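Local atomic coordinates of thiamine pyrophosphokinase (Bacillus subtilis, PDB entry 3LM8), a protein that catalyses the ATP-dependent pyrophosphorylation of thiamine to thiamine diphosphate, releasing AMP, and serves in thiamine salvage. Residues Ile164-Leu169 and Leu176-Ile181; Pro159-Ile164 and Lys204-Met209; Gly142-Glu147 and Gly198-Val203. The protein carries 1 engineered substitution. One frame throughout, in Å; residues are numbered along the deposited sequence.

Contact 1: Ile164-Leu169 and Leu176-Ile181; sequences IHELTL and LNNCHI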
loop_
_atom_site.group_PDB
_atom_site.type_symbol
_atom_site.label_atom_id
_atom_site.label_comp_id
_atom_site.label_asym_id
_atom_site.label_seq_id
_atom_site.Cartn_x
_atom_site.Cartn_y
_atom_site.Cartn_z
ATOM N N ILE A 164 -20.290 -7.917 -2.348
ATOM C CA ILE A 164 -19.888 -8.196 -0.975
ATOM C C ILE A 164 -21.125 -8.730 -0.265
ATOM O O ILE A 164 -22.199 -8.134 -0.355
ATOM C CB ILE A 164 -19.397 -6.924 -0.255
ATOM C CG1 ILE A 164 -18.243 -6.294 -1.043
ATOM C CG2 ILE A 164 -18.980 -7.268 1.175
ATOM C CD1 ILE A 164 -17.039 -7.193 -1.197
ATOM N N HIS A 165 -20.974 -9.849 0.438
ATOM C CA HIS A 165 -22.098 -10.474 1.129
ATOM C C HIS A 165 -22.051 -10.407 2.638
ATOM O O HIS A 165 -21.026 -10.691 3.251
ATOM C CB HIS A 165 -22.226 -11.937 0.699
ATOM C CG HIS A 165 -22.565 -12.103 -0.748
ATOM N ND1 HIS A 165 -21.721 -11.699 -1.758
ATOM C CD2 HIS A 165 -23.673 -12.588 -1.353
ATOM C CE1 HIS A 165 -22.295 -11.924 -2.927
ATOM N NE2 HIS A 165 -23.481 -12.462 -2.708
ATOM N N GLU A 166 -23.186 -10.038 3.222
ATOM C CA GLU A 166 -23.343 -9.935 4.670
ATOM C C GLU A 166 -22.326 -9.018 5.355
ATOM O O GLU A 166 -21.678 -9.408 6.327
ATOM C CB GLU A 166 -23.293 -11.334 5.299
ATOM C CG GLU A 166 -24.429 -12.252 4.880
ATOM C CD GLU A 166 -24.352 -13.618 5.557
ATOM O OE1 GLU A 166 -24.097 -13.664 6.783
ATOM O OE2 GLU A 166 -24.558 -14.646 4.872
ATOM N N LEU A 167 -22.206 -7.794 4.846
ATOM C CA LEU A 167 -21.285 -6.812 5.401
ATOM C C LEU A 167 -21.880 -6.186 6.651
ATOM O O LEU A 167 -23.001 -5.676 6.624
ATOM C CB LEU A 167 -20.994 -5.702 4.382
ATOM C CG LEU A 167 -20.125 -4.529 4.877
ATOM C CD1 LEU A 167 -18.769 -5.046 5.322
ATOM C CD2 LEU A 167 -19.939 -3.499 3.770
ATOM N N THR A 168 -21.123 -6.225 7.740
ATOM C CA THR A 168 -21.557 -5.652 9.003
ATOM C C THR A 168 -20.530 -4.649 9.499
ATOM O O THR A 168 -19.332 -4.927 9.516
ATOM C CB THR A 168 -21.744 -6.743 10.070
ATOM O OG1 THR A 168 -22.884 -7.545 9.732
ATOM C CG2 THR A 168 -21.938 -6.114 11.452
ATOM N N LEU A 169 -21.006 -3.480 9.898
ATOM C CA LEU A 169 -20.131 -2.427 10.397
ATOM C C LEU A 169 -20.541 -2.035 11.813
ATOM O O LEU A 169 -21.717 -1.796 12.086
ATOM C CB LEU A 169 -20.205 -1.212 9.470
ATOM C CG LEU A 169 -19.864 -1.501 8.011
ATOM C CD1 LEU A 169 -20.076 -0.249 7.190
ATOM C CD2 LEU A 169 -18.430 -1.970 7.891
ATOM N N LEU A 176 -24.139 -0.858 9.570
ATOM C CA LEU A 176 -24.592 -1.788 8.541
ATOM C C LEU A 176 -24.716 -3.167 9.185
ATOM O O LEU A 176 -23.802 -3.604 9.885
ATOM C CB LEU A 176 -23.548 -1.837 7.418
ATOM C CG LEU A 176 -23.939 -1.595 5.960
ATOM C CD1 LEU A 176 -24.772 -0.326 5.833
ATOM C CD2 LEU A 176 -22.671 -1.517 5.120
ATOM N N ASN A 177 -25.830 -3.858 8.954
ATOM C CA ASN A 177 -26.016 -5.195 9.542
ATOM C C ASN A 177 -26.311 -6.255 8.481
ATOM O O ASN A 177 -27.370 -6.227 7.852
ATOM C CB ASN A 177 -27.145 -5.163 10.587
ATOM C CG ASN A 177 -27.364 -6.513 11.267
ATOM O OD1 ASN A 177 -26.412 -7.211 11.634
ATOM N ND2 ASN A 177 -28.627 -6.880 11.451
ATOM N N ASN A 178 -25.372 -7.189 8.301
ATOM C CA ASN A 178 -25.489 -8.272 7.310
ATOM C C ASN A 178 -26.060 -7.763 5.988
ATOM O O ASN A 178 -26.992 -8.334 5.412
ATOM C CB ASN A 178 -26.343 -9.417 7.863
ATOM C CG ASN A 178 -25.560 -10.325 8.801
ATOM O OD1 ASN A 178 -26.138 -11.130 9.531
ATOM N ND2 ASN A 178 -24.237 -10.207 8.773
ATOM N N CYS A 179 -25.450 -6.680 5.521
ATOM C CA CYS A 179 -25.823 -5.984 4.300
ATOM C C CYS A 179 -25.148 -6.589 3.064
ATOM O O CYS A 179 -24.026 -7.091 3.136
ATOM C CB CYS A 179 -25.423 -4.508 4.460
ATOM S SG CYS A 179 -26.107 -3.342 3.271
ATOM N N HIS A 180 -25.851 -6.551 1.937
ATOM C CA HIS A 180 -25.326 -7.053 0.667
ATOM C C HIS A 180 -24.895 -5.844 -0.164
ATOM O O HIS A 180 -25.733 -5.036 -0.567
ATOM C CB HIS A 180 -26.399 -7.813 -0.106
ATOM C CG HIS A 180 -25.932 -8.322 -1.432
ATOM N ND1 HIS A 180 -25.044 -9.368 -1.557
ATOM C CD2 HIS A 180 -26.209 -7.914 -2.692
ATOM C CE1 HIS A 180 -24.794 -9.585 -2.835
ATOM N NE2 HIS A 180 -25.489 -8.716 -3.546
ATOM N N ILE A 181 -23.596 -5.715 -0.410
ATOM C CA ILE A 181 -23.087 -4.591 -1.189
ATOM C C ILE A 181 -22.813 -5.051 -2.613
ATOM O O ILE A 181 -21.980 -5.929 -2.852
ATOM C CB ILE A 181 -21.782 -4.003 -0.570
ATOM C CG1 ILE A 181 -22.011 -3.658 0.901
ATOM C CG2 ILE A 181 -21.380 -2.725 -1.300
ATOM C CD1 ILE A 181 -23.088 -2.627 1.108
#
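The imidazole of His165 receives, over one face, the rim of the His180 ring: His180 CE1 stands 3.2 Å above the plane, offset toward the rim of His165. The planes are turned 74° apart, an edge-to-face (T-shaped) pair with centroids 4.4 Å from each other. At the edge of the His180 ring, in its plane, lies His165 CG. The two side chains run side by side and point the same way. CG of His180 is anti to its backbone N (chi1 179°), which starts that side chain out alongside His165, and His180 ND1 faces Ile164 O at too poor an angle for a bond. The backbones pair antiparallel, as part of the beta hairpin of strands 167-170 and 176-181, with two G1 beta bulges: Glu166 and Leu167 both face Cys179, while Asn178 and Cys179 both face Leu167. Glu166 and Asn178 take positive phi, the left-handed conformation expected at the first bulge position. Leu167 N and Cys179 O close the central pair at 2.6 Å. Beside the second bulge, Thr168 OG1 accepts a nearly straight bond from Asn178 N, 2.9 Å long. Ile164, Leu167, Leu169, Leu176 and Ile181 share one face of the sheet. Leu167 CD2 touches both Ile181 CG1 (3.5 Å) and Leu176 CD2 (3.6 Å), and Leu176 CD2 also packs on Leu169 CD1, these two leucines lying alongside each other. Leu176 lines the thiamine pocket and its side chain touches the bound vitamin, while Leu169 reaches back to Phe200 and Phe157.

Contact 2: Pro159-Ile164 and Lys204-Met209; sequences PFSEDI and KGILIM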
loop_
_atom_site.group_PDB
_atom_site.type_symbol
_atom_site.label_atom_id
_atom_site.label_comp_id
_atom_site.label_asym_id
_atom_site.label_seq_id
_atom_site.Cartn_x
_atom_site.Cartn_y
_atom_site.Cartn_z
ATOM N N PRO A 159 -16.230 -2.556 -2.856
ATOM C CA PRO A 159 -16.235 -3.942 -3.342
ATOM C C PRO A 159 -15.210 -4.065 -4.461
ATOM O O PRO A 159 -14.982 -3.094 -5.184
ATOM C CB PRO A 159 -17.662 -4.134 -3.868
ATOM C CG PRO A 159 -18.473 -3.073 -3.131
ATOM C CD PRO A 159 -17.526 -1.897 -3.096
ATOM N N PHE A 160 -14.602 -5.241 -4.615
ATOM C CA PHE A 160 -13.608 -5.427 -5.669
ATOM C C PHE A 160 -14.016 -6.361 -6.810
ATOM O O PHE A 160 -14.635 -5.925 -7.774
ATOM C CB PHE A 160 -12.276 -5.896 -5.082
ATOM C CG PHE A 160 -11.146 -5.892 -6.076
ATOM C CD1 PHE A 160 -10.795 -7.051 -6.763
ATOM C CD2 PHE A 160 -10.447 -4.717 -6.345
ATOM C CE1 PHE A 160 -9.762 -7.040 -7.703
ATOM C CE2 PHE A 160 -9.415 -4.694 -7.283
ATOM C CZ PHE A 160 -9.073 -5.859 -7.963
ATOM N N SER A 161 -13.672 -7.639 -6.714
ATOM C CA SER A 161 -14.005 -8.573 -7.791
ATOM C C SER A 161 -15.509 -8.778 -8.014
ATOM O O SER A 161 -15.991 -8.669 -9.144
ATOM C CB SER A 161 -13.326 -9.928 -7.554
ATOM O OG SER A 161 -13.860 -10.581 -6.415
ATOM N N GLU A 162 -16.246 -9.075 -6.946
ATOM C CA GLU A 162 -17.685 -9.296 -7.056
ATOM C C GLU A 162 -18.432 -8.624 -5.912
ATOM O O GLU A 162 -17.857 -7.836 -5.159
ATOM C CB GLU A 162 -17.998 -10.794 -7.036
ATOM C CG GLU A 162 -17.119 -11.650 -7.940
ATOM C CD GLU A 162 -16.189 -12.567 -7.154
ATOM O OE1 GLU A 162 -15.451 -13.354 -7.788
ATOM O OE2 GLU A 162 -16.196 -12.500 -5.903
ATOM N N ASP A 163 -19.718 -8.946 -5.787
ATOM C CA ASP A 163 -20.544 -8.388 -4.720
ATOM C C ASP A 163 -20.038 -8.781 -3.327
ATOM O O ASP A 163 -19.432 -9.841 -3.140
ATOM C CB ASP A 163 -21.995 -8.859 -4.851
ATOM C CG ASP A 163 -22.667 -8.361 -6.114
ATOM O OD1 ASP A 163 -22.227 -7.321 -6.659
ATOM O OD2 ASP A 163 -23.655 -9.007 -6.547
ATOM N N ILE A 164 -20.290 -7.917 -2.348
ATOM C CA ILE A 164 -19.888 -8.196 -0.975
ATOM C C ILE A 164 -21.125 -8.730 -0.265
ATOM O O ILE A 164 -22.199 -8.134 -0.355
ATOM C CB ILE A 164 -19.397 -6.924 -0.255
ATOM C CG1 ILE A 164 -18.243 -6.294 -1.043
ATOM C CG2 ILE A 164 -18.980 -7.268 1.175
ATOM C CD1 ILE A 164 -17.039 -7.193 -1.197
ATOM N N LYS A 204 -18.518 -13.118 1.832
ATOM C CA LYS A 204 -18.072 -13.402 0.474
ATOM C C LYS A 204 -17.615 -12.153 -0.292
ATOM O O LYS A 204 -18.166 -11.064 -0.114
ATOM C CB LYS A 204 -19.207 -14.101 -0.285
ATOM C CG LYS A 204 -18.791 -14.743 -1.606
ATOM C CD LYS A 204 -19.959 -15.498 -2.243
ATOM C CE LYS A 204 -19.493 -16.381 -3.386
ATOM N NZ LYS A 204 -18.598 -17.466 -2.891
ATOM N N GLY A 205 -16.611 -12.325 -1.153
ATOM C CA GLY A 205 -16.098 -11.210 -1.933
ATOM C C GLY A 205 -14.747 -10.654 -1.500
ATOM O O GLY A 205 -14.084 -11.168 -0.596
ATOM N N ILE A 206 -14.334 -9.585 -2.168
ATOM C CA ILE A 206 -13.067 -8.921 -1.885
ATOM C C ILE A 206 -13.392 -7.480 -1.550
ATOM O O ILE A 206 -13.957 -6.758 -2.365
ATOM C CB ILE A 206 -12.154 -8.942 -3.115
ATOM C CG1 ILE A 206 -11.926 -10.388 -3.548
ATOM C CG2 ILE A 206 -10.835 -8.249 -2.808
ATOM C CD1 ILE A 206 -11.322 -10.511 -4.919
ATOM N N LEU A 207 -13.039 -7.060 -0.345
ATOM C CA LEU A 207 -13.333 -5.700 0.070
ATOM C C LEU A 207 -12.084 -4.825 0.109
ATOM O O LEU A 207 -11.000 -5.282 0.489
ATOM C CB LEU A 207 -13.978 -5.720 1.445
ATOM C CG LEU A 207 -14.578 -4.388 1.871
ATOM C CD1 LEU A 207 -15.870 -4.157 1.076
ATOM C CD2 LEU A 207 -14.853 -4.396 3.374
ATOM N N ILE A 208 -12.237 -3.570 -0.300
ATOM C CA ILE A 208 -11.128 -2.623 -0.283
ATOM C C ILE A 208 -11.436 -1.634 0.824
ATOM O O ILE A 208 -12.599 -1.291 1.040
ATOM C CB ILE A 208 -11.010 -1.839 -1.608
ATOM C CG1 ILE A 208 -10.888 -2.807 -2.779
ATOM C CG2 ILE A 208 -9.764 -0.934 -1.572
ATOM C CD1 ILE A 208 -10.881 -2.126 -4.133
HETATM N N MSE A 209 -10.409 -1.182 1.530
HETATM C CA MSE A 209 -10.617 -0.218 2.595
HETATM C C MSE A 209 -9.691 0.960 2.425
HETATM O O MSE A 209 -8.472 0.814 2.437
HETATM C CB MSE A 209 -10.369 -0.839 3.967
HETATM C CG MSE A 209 -10.495 0.170 5.123
HETATM SE SE MSE A 209 -9.896 -0.492 6.854
HETATM C CE MSE A 209 -11.575 -0.587 7.785
#
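Phe160 and Ile206 lie side by side and point the same way, Phe160 CB resting 3.6 Å from Ile206 CG2. CG of Phe160 is anti to the backbone N (chi1 -171°), which sets it alongside Ile206; Ile208 CD1 lies at the ring edge, 3.4 Å from Phe160 CD2. Ile206 divides its branches between neighbours: CG2 goes to Phe160, whereas CD1 extends to Ser161 and comes 3.4 Å from Ser161 CB. Ile164 folds inward, its second torsion of -60° placing CD1 3.3 Å from Ile206 O, while its CG1 meets Leu207 CD1 at 3.8 Å, the two side chains crossing at about a right angle. A bond of 2.8 Å from Phe160 N to Ile206 O, bent at the hydrogen, is the backbone tie between the segments, next to the non-hydrogen-bonded pair Pro159 and Leu207. Gly205 lies against Asp163 and Ile164 of the returning chain, and any CB there would clash with Asp163 O and with Ile164 CD1; its phi of 106° would in addition jam that atom against the preceding carbonyl. The carboxylate of Asp163 turns elsewhere, OD1 accepting a bond from Leu183 N. The loop thus closes over the start of strand 207-212, with Phe160 and Ile206 packed on helix 107-122 and Met138 of strand 134-139, and Leu207 directed to Phe157 of strand 154-159 and to Phe200 and Phe202 of strand 197-202.

Contact 3: Gly142-Glu147 and Gly198-Val203; sequences GEYDIE and GTFSFV. Engineered in segment 198-203: Val203 (natural residue Ala).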
loop_
_atom_site.group_PDB
_atom_site.type_symbol
_atom_site.label_atom_id
_atom_site.label_comp_id
_atom_site.label_asym_id
_atom_site.label_seq_id
_atom_site.Cartn_x
_atom_site.Cartn_y
_atom_site.Cartn_z
ATOM N N GLY A 142 -13.992 -12.341 6.166
ATOM C CA GLY A 142 -13.487 -12.519 7.512
ATOM C C GLY A 142 -14.086 -11.466 8.421
ATOM O O GLY A 142 -15.102 -10.873 8.074
ATOM N N GLU A 143 -13.463 -11.231 9.572
ATOM C CA GLU A 143 -13.944 -10.238 10.524
ATOM C C GLU A 143 -12.748 -9.429 11.027
ATOM O O GLU A 143 -11.866 -9.969 11.691
ATOM C CB GLU A 143 -14.631 -10.935 11.696
ATOM C CG GLU A 143 -15.438 -10.001 12.578
ATOM C CD GLU A 143 -15.912 -10.666 13.855
ATOM O OE1 GLU A 143 -16.952 -10.231 14.401
ATOM O OE2 GLU A 143 -15.237 -11.614 14.316
ATOM N N TYR A 144 -12.739 -8.129 10.748
ATOM C CA TYR A 144 -11.607 -7.284 11.126
ATOM C C TYR A 144 -11.904 -6.085 12.037
ATOM O O TYR A 144 -12.973 -5.473 11.969
ATOM C CB TYR A 144 -10.932 -6.785 9.844
ATOM C CG TYR A 144 -10.823 -7.841 8.762
ATOM C CD1 TYR A 144 -9.707 -8.672 8.678
ATOM C CD2 TYR A 144 -11.863 -8.033 7.840
ATOM C CE1 TYR A 144 -9.621 -9.673 7.702
ATOM C CE2 TYR A 144 -11.793 -9.029 6.861
ATOM C CZ TYR A 144 -10.666 -9.847 6.797
ATOM O OH TYR A 144 -10.582 -10.835 5.835
ATOM N N ASP A 145 -10.924 -5.756 12.879
ATOM C CA ASP A 145 -11.012 -4.633 13.814
ATOM C C ASP A 145 -10.105 -3.499 13.347
ATOM O O ASP A 145 -9.059 -3.745 12.751
ATOM C CB ASP A 145 -10.524 -5.051 15.208
ATOM C CG ASP A 145 -11.561 -5.819 16.009
ATOM O OD1 ASP A 145 -11.156 -6.482 16.992
ATOM O OD2 ASP A 145 -12.770 -5.749 15.681
ATOM N N ILE A 146 -10.509 -2.259 13.616
ATOM C CA ILE A 146 -9.689 -1.087 13.295
ATOM C C ILE A 146 -9.760 -0.158 14.491
ATOM O O ILE A 146 -10.691 -0.217 15.287
ATOM C CB ILE A 146 -10.169 -0.271 12.057
ATOM C CG1 ILE A 146 -11.629 0.129 12.215
ATOM C CG2 ILE A 146 -9.953 -1.053 10.779
ATOM C CD1 ILE A 146 -12.117 0.990 11.068
ATOM N N GLU A 147 -8.760 0.701 14.611
ATOM C CA GLU A 147 -8.694 1.662 15.700
ATOM C C GLU A 147 -8.937 3.036 15.074
ATOM O O GLU A 147 -8.680 3.227 13.889
ATOM C CB GLU A 147 -7.310 1.593 16.360
ATOM C CG GLU A 147 -7.217 2.267 17.721
ATOM C CD GLU A 147 -5.903 1.973 18.429
ATOM O OE1 GLU A 147 -5.551 0.778 18.548
ATOM O OE2 GLU A 147 -5.227 2.932 18.869
ATOM N N GLY A 198 -13.521 -0.222 15.936
ATOM C CA GLY A 198 -14.629 -0.513 15.057
ATOM C C GLY A 198 -14.445 -1.886 14.445
ATOM O O GLY A 198 -13.323 -2.377 14.282
ATOM N N THR A 199 -15.553 -2.518 14.094
ATOM C CA THR A 199 -15.481 -3.834 13.493
ATOM C C THR A 199 -16.274 -3.862 12.192
ATOM O O THR A 199 -17.256 -3.138 12.016
ATOM C CB THR A 199 -16.041 -4.904 14.459
ATOM O OG1 THR A 199 -15.464 -4.718 15.754
ATOM C CG2 THR A 199 -15.699 -6.302 13.974
ATOM N N PHE A 200 -15.811 -4.681 11.263
ATOM C CA PHE A 200 -16.501 -4.852 10.004
ATOM C C PHE A 200 -16.248 -6.294 9.606
ATOM O O PHE A 200 -15.247 -6.887 10.003
ATOM C CB PHE A 200 -15.992 -3.868 8.932
ATOM C CG PHE A 200 -14.584 -4.117 8.471
ATOM C CD1 PHE A 200 -13.502 -3.641 9.200
ATOM C CD2 PHE A 200 -14.341 -4.804 7.281
ATOM C CE1 PHE A 200 -12.195 -3.840 8.745
ATOM C CE2 PHE A 200 -13.044 -5.010 6.821
ATOM C CZ PHE A 200 -11.968 -4.526 7.552
ATOM N N SER A 201 -17.177 -6.871 8.862
ATOM C CA SER A 201 -17.045 -8.249 8.428
ATOM C C SER A 201 -18.053 -8.569 7.331
ATOM O O SER A 201 -19.113 -7.947 7.224
ATOM C CB SER A 201 -17.220 -9.198 9.620
ATOM O OG SER A 201 -18.294 -8.794 10.445
ATOM N N PHE A 202 -17.689 -9.537 6.505
ATOM C CA PHE A 202 -18.507 -9.972 5.385
ATOM C C PHE A 202 -18.115 -11.419 5.091
ATOM O O PHE A 202 -17.001 -11.850 5.405
ATOM C CB PHE A 202 -18.260 -9.065 4.164
ATOM C CG PHE A 202 -16.802 -8.813 3.876
ATOM C CD1 PHE A 202 -16.038 -8.025 4.732
ATOM C CD2 PHE A 202 -16.177 -9.424 2.786
ATOM C CE1 PHE A 202 -14.684 -7.857 4.516
ATOM C CE2 PHE A 202 -14.813 -9.255 2.562
ATOM C CZ PHE A 202 -14.065 -8.473 3.433
ATOM N N VAL A 203 -19.023 -12.169 4.488
ATOM C CA VAL A 203 -18.748 -13.569 4.220
ATOM C C VAL A 203 -18.216 -13.935 2.837
ATOM O O VAL A 203 -17.527 -14.946 2.691
ATOM C CB VAL A 203 -20.005 -14.398 4.518
ATOM C CG1 VAL A 203 -20.378 -14.217 5.988
ATOM C CG2 VAL A 203 -21.158 -13.956 3.614
#
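Phe200 slides its ring against the root of Tyr144, with Phe200 CZ 3.4 Å from Tyr144 CB and Tyr144 CA over one ring face. Phe200 CG sits between its own backbone N and carbonyl carbon (chi1 68°), a position from which the ring can reach the neighbouring strand. The two rings overlap obliquely, planes 31° apart, with Phe200 CE2 3.4 Å from Tyr144 CD2. Ile146 CG2 lies at the Phe200 edge, 4.1 Å from Phe200 CE1, and Phe202 CE1 lies at the edge of Tyr144, 3.9 Å from Tyr144 CE2. An alanine in place of Phe200, without the ring, would probably open a gap beside Tyr144 CB and Ile146 CG2 and leave the Tyr144 ring less firmly set. Tyr144 OH is held by a hydrogen bond to Pro140 O, and a CB on Gly142 would clash with that hydroxyl. The opposite face of the sheet is polar: Thr199 OG1 donates to Asp145 OD2 at 2.9 Å, the side chains running alongside each other, and the aliphatic Glu143 CG lies 3.5 Å from Ser201 CB. Paired backbone bonds join Tyr144 with Phe200 and Ile146 with Gly198, while the one from Phe202 N to Gly142 O is weak. Strand 142-147 is one edge strand of a four-stranded antiparallel sheet whose aromatic face packs on strands 154-159 and 207-212, the arrangement of a beta sandwich in the vitamin B1 binding domain.

In the fold
All three contacts belong to the vitamin B1 binding domain, and contact 1 is nested along the chain within the loops closed by the other two. Contacts 1 and 3 build the same antiparallel sheet, joined where strand 167-170 lies beside 197-202, through a probable hydrogen bond from Thr168 N to Ser201 O. Contact 2 ties the loop after strand 154-159 to the start of strand 207-212 of the mixed sheet and shares Ile164 with contact 1; its Leu207 and Met209 meet Phe202 and Phe200 of contact 3 between the layers. Each contact is only partly buried. Contact 1 has surface histidines and an apolar face whose Leu176 touches the thiamine, contact 3 sets aromatic rings against a polar outer face, and contact 2 relies on Phe160 and aliphatic packing.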